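Local coordinates for UDP-4-amino-4,6-dideoxy-N-acetyl-beta-L-altrosamine transaminase (Helicobacter pylori, PDB 2FN6), which catalyses the pyridoxal phosphate-dependent transfer of an amino group from glutamate to a UDP-linked 4-keto sugar in the biosynthesis of pseudaminic acid, which modifies flagellin, at residues L36-L41 / K48-F53; G107-L112 / K123-V128; M290-F295 / A337-H342. All coordinates share one frame; numbering follows the deposited sequence.

Interaction 1: L36-L41 / K48-F53; sequences LFEEAL and KHALVF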
ATOM      1  N   LEU A  36     -12.086 -11.900   8.224  1.00 39.28           N
ATOM      2  CA  LEU A  36     -13.210 -12.590   7.583  1.00 40.59           C
ATOM      3  C   LEU A  36     -12.941 -12.854   6.094  1.00 40.47           C
ATOM      4  O   LEU A  36     -13.197 -13.949   5.592  1.00 43.55           O
ATOM      5  CB  LEU A  36     -14.512 -11.813   7.765  1.00 41.08           C
ATOM      6  CG  LEU A  36     -15.374 -11.999   9.023  1.00 48.61           C
ATOM      7  CD1 LEU A  36     -16.641 -11.103   8.955  1.00 46.83           C
ATOM      8  CD2 LEU A  36     -15.763 -13.473   9.227  1.00 45.02           C
ATOM      9  N   PHE A  37     -12.405 -11.845   5.412  1.00 38.35           N
ATOM     10  CA  PHE A  37     -12.072 -11.909   3.990  1.00 37.51           C
ATOM     11  C   PHE A  37     -11.004 -12.962   3.731  1.00 36.01           C
ATOM     12  O   PHE A  37     -11.142 -13.768   2.830  1.00 36.40           O
ATOM     13  CB  PHE A  37     -11.637 -10.501   3.493  1.00 34.89           C
ATOM     14  CG  PHE A  37     -11.394 -10.405   2.002  1.00 32.84           C
ATOM     15  CD1 PHE A  37     -12.087 -11.222   1.098  1.00 28.18           C
ATOM     16  CD2 PHE A  37     -10.488  -9.458   1.494  1.00 31.85           C
ATOM     17  CE1 PHE A  37     -11.871 -11.113  -0.285  1.00 29.10           C
ATOM     18  CE2 PHE A  37     -10.265  -9.327   0.093  1.00 25.66           C
ATOM     19  CZ  PHE A  37     -10.939 -10.159  -0.791  1.00 28.60           C
ATOM     20  N   GLU A  38      -9.943 -12.937   4.528  1.00 38.62           N
ATOM     21  CA  GLU A  38      -8.852 -13.911   4.454  1.00 41.91           C
ATOM     22  C   GLU A  38      -9.342 -15.367   4.655  1.00 42.69           C
ATOM     23  O   GLU A  38      -8.928 -16.287   3.924  1.00 42.86           O
ATOM     24  CB  GLU A  38      -7.749 -13.531   5.462  1.00 41.61           C
ATOM     25  CG  GLU A  38      -6.828 -12.378   5.009  1.00 42.80           C
ATOM     26  CD  GLU A  38      -6.059 -11.699   6.161  1.00 46.47           C
ATOM     27  OE1 GLU A  38      -5.205 -10.819   5.894  1.00 48.24           O
ATOM     28  OE2 GLU A  38      -6.305 -12.026   7.339  1.00 55.18           O
ATOM     29  N   GLU A  39     -10.253 -15.565   5.610  1.00 43.34           N
ATOM     30  CA  GLU A  39     -10.852 -16.889   5.865  1.00 43.48           C
ATOM     31  C   GLU A  39     -11.670 -17.353   4.680  1.00 44.12           C
ATOM     32  O   GLU A  39     -11.561 -18.508   4.262  1.00 47.31           O
ATOM     33  CB  GLU A  39     -11.744 -16.874   7.112  1.00 44.54           C
ATOM     34  CG  GLU A  39     -11.038 -16.491   8.410  1.00 46.66           C
ATOM     35  N   ALA A  40     -12.486 -16.456   4.128  1.00 42.37           N
ATOM     36  CA  ALA A  40     -13.323 -16.802   2.976  1.00 40.34           C
ATOM     37  C   ALA A  40     -12.521 -17.134   1.704  1.00 40.36           C
ATOM     38  O   ALA A  40     -12.975 -17.912   0.865  1.00 40.31           O
ATOM     39  CB  ALA A  40     -14.332 -15.717   2.718  1.00 39.64           C
ATOM     40  N   LEU A  41     -11.334 -16.551   1.562  1.00 39.27           N
ATOM     41  CA  LEU A  41     -10.456 -16.890   0.449  1.00 41.49           C
ATOM     42  C   LEU A  41      -9.902 -18.325   0.614  1.00 43.09           C
ATOM     43  O   LEU A  41      -9.981 -19.141  -0.320  1.00 43.10           O
ATOM     44  CB  LEU A  41      -9.317 -15.861   0.333  1.00 41.29           C
ATOM     45  CG  LEU A  41      -9.610 -14.507  -0.332  1.00 43.34           C
ATOM     46  CD1 LEU A  41      -8.412 -13.570  -0.156  1.00 36.62           C
ATOM     47  CD2 LEU A  41      -9.948 -14.684  -1.820  1.00 38.96           C
ATOM     48  N   LYS A  48      -4.649 -23.196   3.141  1.00 54.10           N
ATOM     49  CA  LYS A  48      -4.567 -23.053   4.590  1.00 56.07           C
ATOM     50  C   LYS A  48      -4.472 -21.609   5.076  1.00 54.79           C
ATOM     51  O   LYS A  48      -5.066 -21.255   6.096  1.00 53.98           O
ATOM     52  CB  LYS A  48      -3.408 -23.883   5.156  1.00 57.06           C
ATOM     53  CG  LYS A  48      -3.834 -25.279   5.576  1.00 62.49           C
ATOM     54  CD  LYS A  48      -2.659 -26.232   5.757  1.00 65.57           C
ATOM     55  CE  LYS A  48      -3.162 -27.655   5.935  1.00 68.35           C
ATOM     56  NZ  LYS A  48      -2.043 -28.616   6.116  1.00 72.35           N
ATOM     57  N   HIS A  49      -3.727 -20.781   4.349  1.00 53.97           N
ATOM     58  CA  HIS A  49      -3.428 -19.431   4.819  1.00 53.92           C
ATOM     59  C   HIS A  49      -3.582 -18.337   3.757  1.00 52.31           C
ATOM     60  O   HIS A  49      -3.174 -18.496   2.594  1.00 51.71           O
ATOM     61  CB  HIS A  49      -2.026 -19.398   5.424  1.00 55.35           C
ATOM     62  CG  HIS A  49      -1.827 -20.387   6.530  1.00 63.00           C
ATOM     63  ND1 HIS A  49      -2.486 -20.294   7.738  1.00 65.75           N
ATOM     64  CD2 HIS A  49      -1.055 -21.499   6.606  1.00 62.50           C
ATOM     65  CE1 HIS A  49      -2.120 -21.298   8.514  1.00 64.83           C
ATOM     66  NE2 HIS A  49      -1.250 -22.041   7.852  1.00 63.93           N
ATOM     67  N   ALA A  50      -4.157 -17.214   4.176  1.00 49.30           N
ATOM     68  CA  ALA A  50      -4.363 -16.082   3.286  1.00 43.88           C
ATOM     69  C   ALA A  50      -4.028 -14.777   3.977  1.00 43.16           C
ATOM     70  O   ALA A  50      -4.426 -14.565   5.126  1.00 42.03           O
ATOM     71  CB  ALA A  50      -5.791 -16.065   2.798  1.00 40.92           C
ATOM     72  N   LEU A  51      -3.303 -13.908   3.268  1.00 41.79           N
ATOM     73  CA  LEU A  51      -3.069 -12.525   3.708  1.00 42.78           C
ATOM     74  C   LEU A  51      -3.441 -11.487   2.638  1.00 43.42           C
ATOM     75  O   LEU A  51      -2.994 -11.573   1.484  1.00 45.60           O
ATOM     76  CB  LEU A  51      -1.603 -12.322   4.079  1.00 43.56           C
ATOM     77  CG  LEU A  51      -1.068 -12.867   5.398  1.00 44.75           C
ATOM     78  CD1 LEU A  51       0.400 -12.582   5.405  1.00 43.61           C
ATOM     79  CD2 LEU A  51      -1.762 -12.225   6.618  1.00 43.93           C
ATOM     80  N   VAL A  52      -4.227 -10.488   3.022  1.00 40.31           N
ATOM     81  CA  VAL A  52      -4.627  -9.448   2.071  1.00 36.64           C
ATOM     82  C   VAL A  52      -3.784  -8.187   2.185  1.00 35.63           C
ATOM     83  O   VAL A  52      -3.444  -7.751   3.286  1.00 33.16           O
ATOM     84  CB  VAL A  52      -6.124  -9.085   2.171  1.00 34.52           C
ATOM     85  CG1 VAL A  52      -6.997 -10.254   1.706  1.00 32.32           C
ATOM     86  CG2 VAL A  52      -6.476  -8.608   3.585  1.00 30.20           C
ATOM     87  N   PHE A  53      -3.470  -7.593   1.036  1.00 35.71           N
ATOM     88  CA  PHE A  53      -2.617  -6.390   1.007  1.00 36.42           C
ATOM     89  C   PHE A  53      -3.308  -5.255   0.258  1.00 35.88           C
ATOM     90  O   PHE A  53      -4.306  -5.472  -0.445  1.00 37.51           O
ATOM     91  CB  PHE A  53      -1.248  -6.691   0.353  1.00 36.73           C
ATOM     92  CG  PHE A  53      -0.457  -7.770   1.043  1.00 37.54           C
ATOM     93  CD1 PHE A  53       0.561  -7.445   1.928  1.00 39.43           C
ATOM     94  CD2 PHE A  53      -0.720  -9.117   0.796  1.00 40.48           C
ATOM     95  CE1 PHE A  53       1.291  -8.457   2.582  1.00 39.99           C
ATOM     96  CE2 PHE A  53       0.012 -10.121   1.438  1.00 40.68           C
ATOM     97  CZ  PHE A  53       1.013  -9.786   2.335  1.00 35.67           C
TER
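The F37 ring meets V52 CG1 obliquely, with its CD2 3.6 Å from that methyl carbon, while L41 CD1 rests over the rim of one face. The same L41 CD1 reaches V52 CG1 at 4.1 Å, so ring, leucine and valine close one apolar patch between helix 32-45 and strand 49-53. F179 also meets the F37 ring, their planes about 50° apart. The second flat group of the contact is the E38 carboxylate. From a CB facing the strand, CG lies anti to the carbonyl carbon (chi1 -78°) and the rest of the chain runs extended, passing A50 and bringing OE1 to V52 N. This bond is 3.1 Å long and nearly straight, 167° at the hydrogen, and uses the anti lone pair of OE1. The helix packs tightly here: the A50 methyl, CB, sits 3.3 Å from the backbone oxygen E38 O, and the segment axes approach to 7.2 Å.

Strand 49-53 is the outermost on its side of the sheet within this chain. H49, L51 and F53 pair with strand 191-195, and V52 instead gives its N-H to the glutamate. R208 forms a salt bridge with E38 OE1, and its NE also hydrogen-bonds V52 O. Two donors thus grip one buried oxygen, which probably favours the ionised carboxylate and ties helix, strand edge and arginine together.

Interaction 2: G107-L112 / K123-V128; sequences GNIDEL and KAIVSV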
ATOM      1  N   GLY A 107       0.575 -17.648 -24.429  1.00 51.76           N
ATOM      2  CA  GLY A 107       1.164 -16.563 -23.635  1.00 49.22           C
ATOM      3  C   GLY A 107       1.765 -16.969 -22.302  1.00 46.89           C
ATOM      4  O   GLY A 107       2.408 -16.155 -21.622  1.00 45.97           O
ATOM      5  N   ASN A 108       1.569 -18.228 -21.936  1.00 45.78           N
ATOM      6  CA  ASN A 108       2.100 -18.776 -20.694  1.00 44.85           C
ATOM      7  C   ASN A 108       3.559 -19.188 -20.797  1.00 45.95           C
ATOM      8  O   ASN A 108       4.048 -19.499 -21.890  1.00 46.04           O
ATOM      9  CB  ASN A 108       1.252 -19.966 -20.247  1.00 45.48           C
ATOM     10  CG  ASN A 108       0.105 -19.550 -19.357  1.00 48.25           C
ATOM     11  OD1 ASN A 108       0.174 -18.521 -18.677  1.00 54.21           O
ATOM     12  ND2 ASN A 108      -0.954 -20.337 -19.350  1.00 49.36           N
ATOM     13  N   ILE A 109       4.248 -19.191 -19.655  1.00 46.11           N
ATOM     14  CA  ILE A 109       5.636 -19.650 -19.583  1.00 47.40           C
ATOM     15  C   ILE A 109       5.763 -21.091 -20.162  1.00 51.13           C
ATOM     16  O   ILE A 109       4.896 -21.942 -19.939  1.00 50.25           O
ATOM     17  CB  ILE A 109       6.209 -19.487 -18.131  1.00 46.36           C
ATOM     18  CG1 ILE A 109       7.742 -19.433 -18.152  1.00 45.55           C
ATOM     19  CG2 ILE A 109       5.650 -20.540 -17.169  1.00 41.90           C
ATOM     20  CD1 ILE A 109       8.381 -19.047 -16.818  1.00 44.15           C
ATOM     21  N   ASP A 110       6.808 -21.332 -20.959  1.00 54.50           N
ATOM     22  CA  ASP A 110       6.989 -22.619 -21.654  1.00 54.77           C
ATOM     23  C   ASP A 110       7.681 -23.579 -20.711  1.00 54.19           C
ATOM     24  O   ASP A 110       8.872 -23.443 -20.465  1.00 53.80           O
ATOM     25  CB  ASP A 110       7.831 -22.422 -22.914  1.00 56.47           C
ATOM     26  CG  ASP A 110       7.906 -23.668 -23.797  1.00 61.94           C
ATOM     27  OD1 ASP A 110       8.579 -23.581 -24.844  1.00 60.86           O
ATOM     28  OD2 ASP A 110       7.303 -24.719 -23.474  1.00 66.58           O
ATOM     29  N   GLU A 111       6.927 -24.536 -20.176  1.00 54.80           N
ATOM     30  CA  GLU A 111       7.462 -25.476 -19.189  1.00 57.90           C
ATOM     31  C   GLU A 111       8.617 -26.343 -19.727  1.00 58.97           C
ATOM     32  O   GLU A 111       9.419 -26.856 -18.949  1.00 59.62           O
ATOM     33  CB  GLU A 111       6.349 -26.333 -18.558  1.00 57.88           C
ATOM     34  CG  GLU A 111       5.688 -27.366 -19.484  1.00 62.10           C
ATOM     35  CD  GLU A 111       4.647 -26.767 -20.433  1.00 64.93           C
ATOM     36  OE1 GLU A 111       4.246 -25.597 -20.232  1.00 67.22           O
ATOM     37  OE2 GLU A 111       4.227 -27.473 -21.378  1.00 62.03           O
ATOM     38  N   LEU A 112       8.707 -26.481 -21.047  1.00 59.33           N
ATOM     39  CA  LEU A 112       9.789 -27.237 -21.674  1.00 62.03           C
ATOM     40  C   LEU A 112      11.124 -26.480 -21.684  1.00 61.96           C
ATOM     41  O   LEU A 112      12.187 -27.098 -21.601  1.00 63.70           O
ATOM     42  CB  LEU A 112       9.410 -27.661 -23.109  1.00 63.40           C
ATOM     43  CG  LEU A 112       8.212 -28.600 -23.371  1.00 67.53           C
ATOM     44  CD1 LEU A 112       7.968 -29.601 -22.229  1.00 67.67           C
ATOM     45  CD2 LEU A 112       6.924 -27.829 -23.679  1.00 71.75           C
ATOM     46  N   LYS A 123      17.123 -19.752  -7.852  1.00 61.76           N
ATOM     47  CA  LYS A 123      16.477 -19.862  -6.543  1.00 58.10           C
ATOM     48  C   LYS A 123      15.012 -20.258  -6.682  1.00 57.47           C
ATOM     49  O   LYS A 123      14.465 -20.952  -5.814  1.00 55.45           O
ATOM     50  CB  LYS A 123      16.551 -18.525  -5.805  1.00 58.64           C
ATOM     51  CG  LYS A 123      16.876 -18.598  -4.301  1.00 60.23           C
ATOM     52  CD  LYS A 123      15.994 -19.544  -3.500  1.00 56.33           C
ATOM     53  CE  LYS A 123      16.127 -19.291  -1.999  1.00 57.53           C
ATOM     54  NZ  LYS A 123      17.520 -19.284  -1.426  1.00 52.20           N
ATOM     55  N   ALA A 124      14.377 -19.801  -7.767  1.00 57.24           N
ATOM     56  CA  ALA A 124      12.940 -20.017  -7.982  1.00 55.73           C
ATOM     57  C   ALA A 124      12.473 -19.851  -9.420  1.00 55.89           C
ATOM     58  O   ALA A 124      13.153 -19.239 -10.252  1.00 55.71           O
ATOM     59  CB  ALA A 124      12.133 -19.096  -7.088  1.00 56.01           C
ATOM     60  N   ILE A 125      11.301 -20.419  -9.696  1.00 55.47           N
ATOM     61  CA  ILE A 125      10.536 -20.108 -10.894  1.00 54.02           C
ATOM     62  C   ILE A 125       9.292 -19.332 -10.464  1.00 53.45           C
ATOM     63  O   ILE A 125       8.541 -19.772  -9.575  1.00 53.02           O
ATOM     64  CB  ILE A 125      10.076 -21.368 -11.647  1.00 54.92           C
ATOM     65  CG1 ILE A 125      11.208 -22.411 -11.755  1.00 58.41           C
ATOM     66  CG2 ILE A 125       9.473 -20.991 -13.002  1.00 52.43           C
ATOM     67  CD1 ILE A 125      12.284 -22.112 -12.775  1.00 59.31           C
ATOM     68  N   VAL A 126       9.097 -18.172 -11.093  1.00 51.92           N
ATOM     69  CA  VAL A 126       7.891 -17.375 -10.923  1.00 49.20           C
ATOM     70  C   VAL A 126       7.052 -17.464 -12.187  1.00 48.20           C
ATOM     71  O   VAL A 126       7.419 -16.895 -13.208  1.00 50.48           O
ATOM     72  CB  VAL A 126       8.216 -15.898 -10.633  1.00 50.04           C
ATOM     73  CG1 VAL A 126       6.937 -15.059 -10.656  1.00 50.50           C
ATOM     74  CG2 VAL A 126       8.937 -15.746  -9.283  1.00 44.17           C
ATOM     75  N   SER A 127       5.935 -18.187 -12.126  1.00 44.88           N
ATOM     76  CA  SER A 127       5.027 -18.269 -13.263  1.00 43.35           C
ATOM     77  C   SER A 127       3.869 -17.260 -13.163  1.00 44.51           C
ATOM     78  O   SER A 127       3.561 -16.757 -12.066  1.00 40.77           O
ATOM     79  CB  SER A 127       4.475 -19.685 -13.426  1.00 43.54           C
ATOM     80  OG  SER A 127       3.429 -19.952 -12.501  1.00 46.07           O
ATOM     81  N   VAL A 128       3.232 -16.997 -14.314  1.00 43.60           N
ATOM     82  CA  VAL A 128       2.065 -16.123 -14.412  1.00 43.15           C
ATOM     83  C   VAL A 128       0.953 -16.858 -15.151  1.00 44.74           C
ATOM     84  O   VAL A 128       1.145 -17.341 -16.276  1.00 46.92           O
ATOM     85  CB  VAL A 128       2.406 -14.799 -15.182  1.00 43.63           C
ATOM     86  CG1 VAL A 128       1.147 -13.941 -15.418  1.00 37.85           C
ATOM     87  CG2 VAL A 128       3.485 -13.996 -14.448  1.00 37.45           C
TER
HETATM   88  O   HOH W   1       3.429 -17.611 -17.477  1.00 42.32           O
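I109, V128 and N108 bury the most surface where the loop after strand 97-100 packs against the second half of strand 122-128, and each contributes differently. I109 supplies the apolar part. Its CB faces the strand, and its two branches divide the work: CG2 lies 4.0 Å from S127 CB, whereas CG1, anti to the backbone N (chi1 -158°), carries CD1 further along the strand, to 4.4 Å from I125 CG2. The isoleucine thereby spans I125, which points to the loop, and S127, which offers its CB from the flank, and it leaves V126, pointing away, to the opposite face of the sheet.

V128 takes part chiefly through its backbone carbonyl. A single water bridges it to the loop, accepting from I109 N at 2.8 Å and donating to V128 O at 2.6 Å. This gives the two backbones a polar link where their CA atoms are too far apart for direct pairing: I109 CA stands 6.5 Å from S127 CA.

N108 comes close to the same carbonyl, with OD1 only 2.8 Å from V128 O. Both atoms are acceptors and do not bond to each other; their closeness is probably tolerated because Y130 N, just beyond the strand, donates to N108 OD1. The amide nitrogen, ND2, binds K133 O, so both polar atoms of the amide are held, which should fix its rotation.

Around this junction, strand 122-128 runs in the sheet between strands 76-79 and 150-154. V126 packs on I77 and S127 on F151 and S153, while I125 reaches C144 of helix 137-146, and D110 is held to G102 by backbone bonding.

Interaction 3: M290-F295 / A337-H342; sequences MHQKFF and AEDFYH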
ATOM      1  N   MET A 290      -3.350 -11.997 -33.785  1.00 49.22           N
ATOM      2  CA  MET A 290      -3.351 -11.633 -35.206  1.00 49.04           C
ATOM      3  C   MET A 290      -2.459 -12.580 -35.987  1.00 46.92           C
ATOM      4  O   MET A 290      -1.510 -13.125 -35.453  1.00 45.89           O
ATOM      5  CB  MET A 290      -2.825 -10.206 -35.411  1.00 48.19           C
ATOM      6  CG  MET A 290      -3.664  -9.062 -34.805  1.00 51.44           C
ATOM      7  SD  MET A 290      -3.128  -7.370 -35.285  1.00 51.56           S
ATOM      8  CE  MET A 290      -1.351  -7.535 -35.377  1.00 47.02           C
ATOM      9  N   HIS A 291      -2.772 -12.780 -37.256  1.00 49.81           N
ATOM     10  CA  HIS A 291      -1.814 -13.416 -38.158  1.00 51.86           C
ATOM     11  C   HIS A 291      -0.662 -12.470 -38.530  1.00 52.32           C
ATOM     12  O   HIS A 291      -0.836 -11.240 -38.556  1.00 53.30           O
ATOM     13  CB  HIS A 291      -2.530 -13.969 -39.388  1.00 51.87           C
ATOM     14  CG  HIS A 291      -3.371 -15.169 -39.087  1.00 54.88           C
ATOM     15  ND1 HIS A 291      -4.663 -15.313 -39.547  1.00 55.11           N
ATOM     16  CD2 HIS A 291      -3.109 -16.274 -38.347  1.00 55.28           C
ATOM     17  CE1 HIS A 291      -5.158 -16.459 -39.114  1.00 53.48           C
ATOM     18  NE2 HIS A 291      -4.235 -17.062 -38.384  1.00 56.65           N
ATOM     19  N   GLN A 292       0.506 -13.057 -38.792  1.00 52.77           N
ATOM     20  CA  GLN A 292       1.745 -12.341 -39.138  1.00 54.62           C
ATOM     21  C   GLN A 292       1.561 -11.166 -40.102  1.00 54.28           C
ATOM     22  O   GLN A 292       2.108 -10.090 -39.883  1.00 53.74           O
ATOM     23  CB  GLN A 292       2.757 -13.327 -39.719  1.00 56.93           C
ATOM     24  CG  GLN A 292       3.870 -13.758 -38.769  1.00 64.60           C
ATOM     25  CD  GLN A 292       5.222 -13.151 -39.142  1.00 71.98           C
ATOM     26  OE1 GLN A 292       6.157 -13.117 -38.328  1.00 73.90           O
ATOM     27  NE2 GLN A 292       5.334 -12.676 -40.383  1.00 72.82           N
ATOM     28  N   LYS A 293       0.774 -11.379 -41.155  1.00 53.10           N
ATOM     29  CA  LYS A 293       0.505 -10.353 -42.165  1.00 53.10           C
ATOM     30  C   LYS A 293       0.076  -8.999 -41.589  1.00 53.58           C
ATOM     31  O   LYS A 293       0.302  -7.958 -42.219  1.00 53.59           O
ATOM     32  CB  LYS A 293      -0.524 -10.854 -43.188  1.00 52.98           C
ATOM     33  CG  LYS A 293      -1.764 -11.487 -42.560  1.00 54.41           C
ATOM     34  CD  LYS A 293      -2.440 -12.497 -43.475  1.00 53.53           C
ATOM     35  CE  LYS A 293      -3.460 -11.833 -44.383  1.00 53.22           C
ATOM     36  NZ  LYS A 293      -4.671 -12.683 -44.507  1.00 51.84           N
ATOM     37  N   PHE A 294      -0.529  -9.013 -40.400  1.00 52.22           N
ATOM     38  CA  PHE A 294      -1.036  -7.785 -39.777  1.00 50.02           C
ATOM     39  C   PHE A 294      -0.040  -7.096 -38.842  1.00 49.59           C
ATOM     40  O   PHE A 294      -0.288  -5.979 -38.417  1.00 49.73           O
ATOM     41  CB  PHE A 294      -2.358  -8.036 -39.033  1.00 49.94           C
ATOM     42  CG  PHE A 294      -3.498  -8.432 -39.931  1.00 51.25           C
ATOM     43  CD1 PHE A 294      -4.077  -7.507 -40.791  1.00 48.60           C
ATOM     44  CD2 PHE A 294      -3.992  -9.740 -39.912  1.00 53.52           C
ATOM     45  CE1 PHE A 294      -5.132  -7.870 -41.627  1.00 51.63           C
ATOM     46  CE2 PHE A 294      -5.047 -10.122 -40.738  1.00 51.61           C
ATOM     47  CZ  PHE A 294      -5.620  -9.181 -41.602  1.00 53.03           C
ATOM     48  N   PHE A 295       1.085  -7.737 -38.532  1.00 48.66           N
ATOM     49  CA  PHE A 295       2.037  -7.170 -37.560  1.00 49.69           C
ATOM     50  C   PHE A 295       2.411  -5.685 -37.805  1.00 52.57           C
ATOM     51  O   PHE A 295       2.456  -4.888 -36.864  1.00 54.46           O
ATOM     52  CB  PHE A 295       3.296  -8.044 -37.444  1.00 46.72           C
ATOM     53  CG  PHE A 295       3.085  -9.360 -36.710  1.00 45.22           C
ATOM     54  CD1 PHE A 295       4.188 -10.137 -36.337  1.00 47.18           C
ATOM     55  CD2 PHE A 295       1.807  -9.825 -36.392  1.00 42.82           C
ATOM     56  CE1 PHE A 295       4.024 -11.359 -35.660  1.00 45.68           C
ATOM     57  CE2 PHE A 295       1.628 -11.048 -35.717  1.00 43.40           C
ATOM     58  CZ  PHE A 295       2.740 -11.814 -35.347  1.00 43.61           C
ATOM     59  N   ALA A 337       8.340 -14.440 -27.350  1.00 51.34           N
ATOM     60  CA  ALA A 337       7.819 -13.223 -26.709  1.00 51.02           C
ATOM     61  C   ALA A 337       7.408 -12.155 -27.719  1.00 51.44           C
ATOM     62  O   ALA A 337       6.281 -11.639 -27.662  1.00 50.38           O
ATOM     63  CB  ALA A 337       8.835 -12.654 -25.707  1.00 49.24           C
ATOM     64  N   GLU A 338       8.323 -11.845 -28.642  1.00 51.30           N
ATOM     65  CA  GLU A 338       8.118 -10.809 -29.652  1.00 50.26           C
ATOM     66  C   GLU A 338       6.911 -11.114 -30.527  1.00 50.27           C
ATOM     67  O   GLU A 338       6.065 -10.246 -30.755  1.00 50.84           O
ATOM     68  CB  GLU A 338       9.368 -10.646 -30.528  1.00 50.49           C
ATOM     69  CG  GLU A 338      10.650 -10.298 -29.771  1.00 50.30           C
ATOM     70  CD  GLU A 338      10.652  -8.874 -29.201  1.00 53.28           C
ATOM     71  OE1 GLU A 338      10.118  -7.950 -29.856  1.00 51.19           O
ATOM     72  OE2 GLU A 338      11.203  -8.675 -28.094  1.00 55.84           O
ATOM     73  N   ASP A 339       6.827 -12.349 -31.009  1.00 50.07           N
ATOM     74  CA  ASP A 339       5.716 -12.740 -31.867  1.00 50.92           C
ATOM     75  C   ASP A 339       4.386 -12.559 -31.150  1.00 50.36           C
ATOM     76  O   ASP A 339       3.439 -12.030 -31.725  1.00 52.54           O
ATOM     77  CB  ASP A 339       5.869 -14.187 -32.369  1.00 53.48           C
ATOM     78  CG  ASP A 339       6.932 -14.328 -33.466  1.00 60.03           C
ATOM     79  OD1 ASP A 339       7.253 -13.317 -34.137  1.00 55.66           O
ATOM     80  OD2 ASP A 339       7.446 -15.461 -33.655  1.00 64.72           O
ATOM     81  N   PHE A 340       4.322 -12.982 -29.888  1.00 47.30           N
ATOM     82  CA  PHE A 340       3.089 -12.898 -29.117  1.00 45.41           C
ATOM     83  C   PHE A 340       2.676 -11.438 -28.896  1.00 46.01           C
ATOM     84  O   PHE A 340       1.521 -11.059 -29.137  1.00 44.34           O
ATOM     85  CB  PHE A 340       3.256 -13.623 -27.781  1.00 45.43           C
ATOM     86  CG  PHE A 340       2.001 -13.687 -26.973  1.00 44.09           C
ATOM     87  CD1 PHE A 340       1.119 -14.748 -27.130  1.00 40.04           C
ATOM     88  CD2 PHE A 340       1.697 -12.677 -26.060  1.00 41.85           C
ATOM     89  CE1 PHE A 340      -0.047 -14.809 -26.389  1.00 44.17           C
ATOM     90  CE2 PHE A 340       0.528 -12.719 -25.311  1.00 42.41           C
ATOM     91  CZ  PHE A 340      -0.354 -13.789 -25.477  1.00 44.45           C
ATOM     92  N   TYR A 341       3.634 -10.622 -28.457  1.00 48.28           N
ATOM     93  CA  TYR A 341       3.417  -9.189 -28.299  1.00 50.01           C
ATOM     94  C   TYR A 341       2.891  -8.557 -29.579  1.00 49.48           C
ATOM     95  O   TYR A 341       1.934  -7.775 -29.526  1.00 50.56           O
ATOM     96  CB  TYR A 341       4.688  -8.481 -27.808  1.00 52.80           C
ATOM     97  CG  TYR A 341       4.589  -6.965 -27.694  1.00 56.46           C
ATOM     98  CD1 TYR A 341       3.532  -6.353 -26.997  1.00 60.34           C
ATOM     99  CD2 TYR A 341       5.560  -6.138 -28.264  1.00 55.73           C
ATOM    100  CE1 TYR A 341       3.443  -4.962 -26.884  1.00 56.66           C
ATOM    101  CE2 TYR A 341       5.476  -4.746 -28.155  1.00 56.02           C
ATOM    102  CZ  TYR A 341       4.418  -4.169 -27.466  1.00 56.28           C
ATOM    103  OH  TYR A 341       4.340  -2.797 -27.350  1.00 57.47           O
ATOM    104  N   HIS A 342       3.481  -8.904 -30.727  1.00 47.93           N
ATOM    105  CA  HIS A 342       3.077  -8.251 -31.975  1.00 47.04           C
ATOM    106  C   HIS A 342       1.691  -8.717 -32.367  1.00 46.32           C
ATOM    107  O   HIS A 342       0.939  -7.960 -32.980  1.00 47.07           O
ATOM    108  CB  HIS A 342       4.090  -8.445 -33.120  1.00 47.99           C
ATOM    109  CG  HIS A 342       5.441  -7.849 -32.852  1.00 50.96           C
ATOM    110  ND1 HIS A 342       6.615  -8.504 -33.155  1.00 55.19           N
ATOM    111  CD2 HIS A 342       5.806  -6.668 -32.295  1.00 53.41           C
ATOM    112  CE1 HIS A 342       7.645  -7.749 -32.810  1.00 53.82           C
ATOM    113  NE2 HIS A 342       7.181  -6.632 -32.280  1.00 54.42           N
TER
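F295 lays one face of its ring against H342, whose CB stands 3.8 Å from the ring centroid and 17° off the ring normal, a CH-pi contact over the face. Q292 CA covers the rim of the opposite face, so the phenyl is sandwiched between its own turn and helix 335-343. The imidazole itself leads away: with CG anti to the carbonyl carbon (chi1 -63°), its plane is inclined by 54° to that of F295. At the far end of the phenylalanine, CZ comes to 3.7 Å from D339 O, one helical turn earlier.

M290 reaches the helix from the end of strand 286-290. Its chain bends at chi3, bringing CE to 3.3 Å from H342 O.

Further out, backbone bonding between M290 and A343 fixes the strand end against the helix terminus, D339 OD2 forms a salt bridge with K335, and Y341 packs on E219 of the second subunit.

Van der Waals and CH-pi contacts make the join, with the phenyl and the methionine methyl set against the helix carbonyl oxygens D339 O and H342 O. H342 O, near the C-terminal end of its helix, also accepts a bond from K298 NZ, whose positive charge probably suits the negative end of the helix dipole.

In the fold
Interactions 1 and 2 sit at different parts of one seven-stranded mixed sheet, the core of the fold type I aminotransferases; their centres are 25 Å apart and their nearest atoms about 15 Å. Interaction 3 lies outside that sheet, across the chain's centre from interaction 1, with 39 Å between centres. Interactions 2 and 3 do touch: G107 CA packs on F340 CE1 at 3.5 Å, and Y130, whose backbone holds N108, meets the F340 ring edge-to-face. Each of the three lies within about 10 Å of a residue of the substrate site: between side chains, V52 is about 9 Å from T29, V128 about 6 Å from Y316 and H342 about 8 Å from V314.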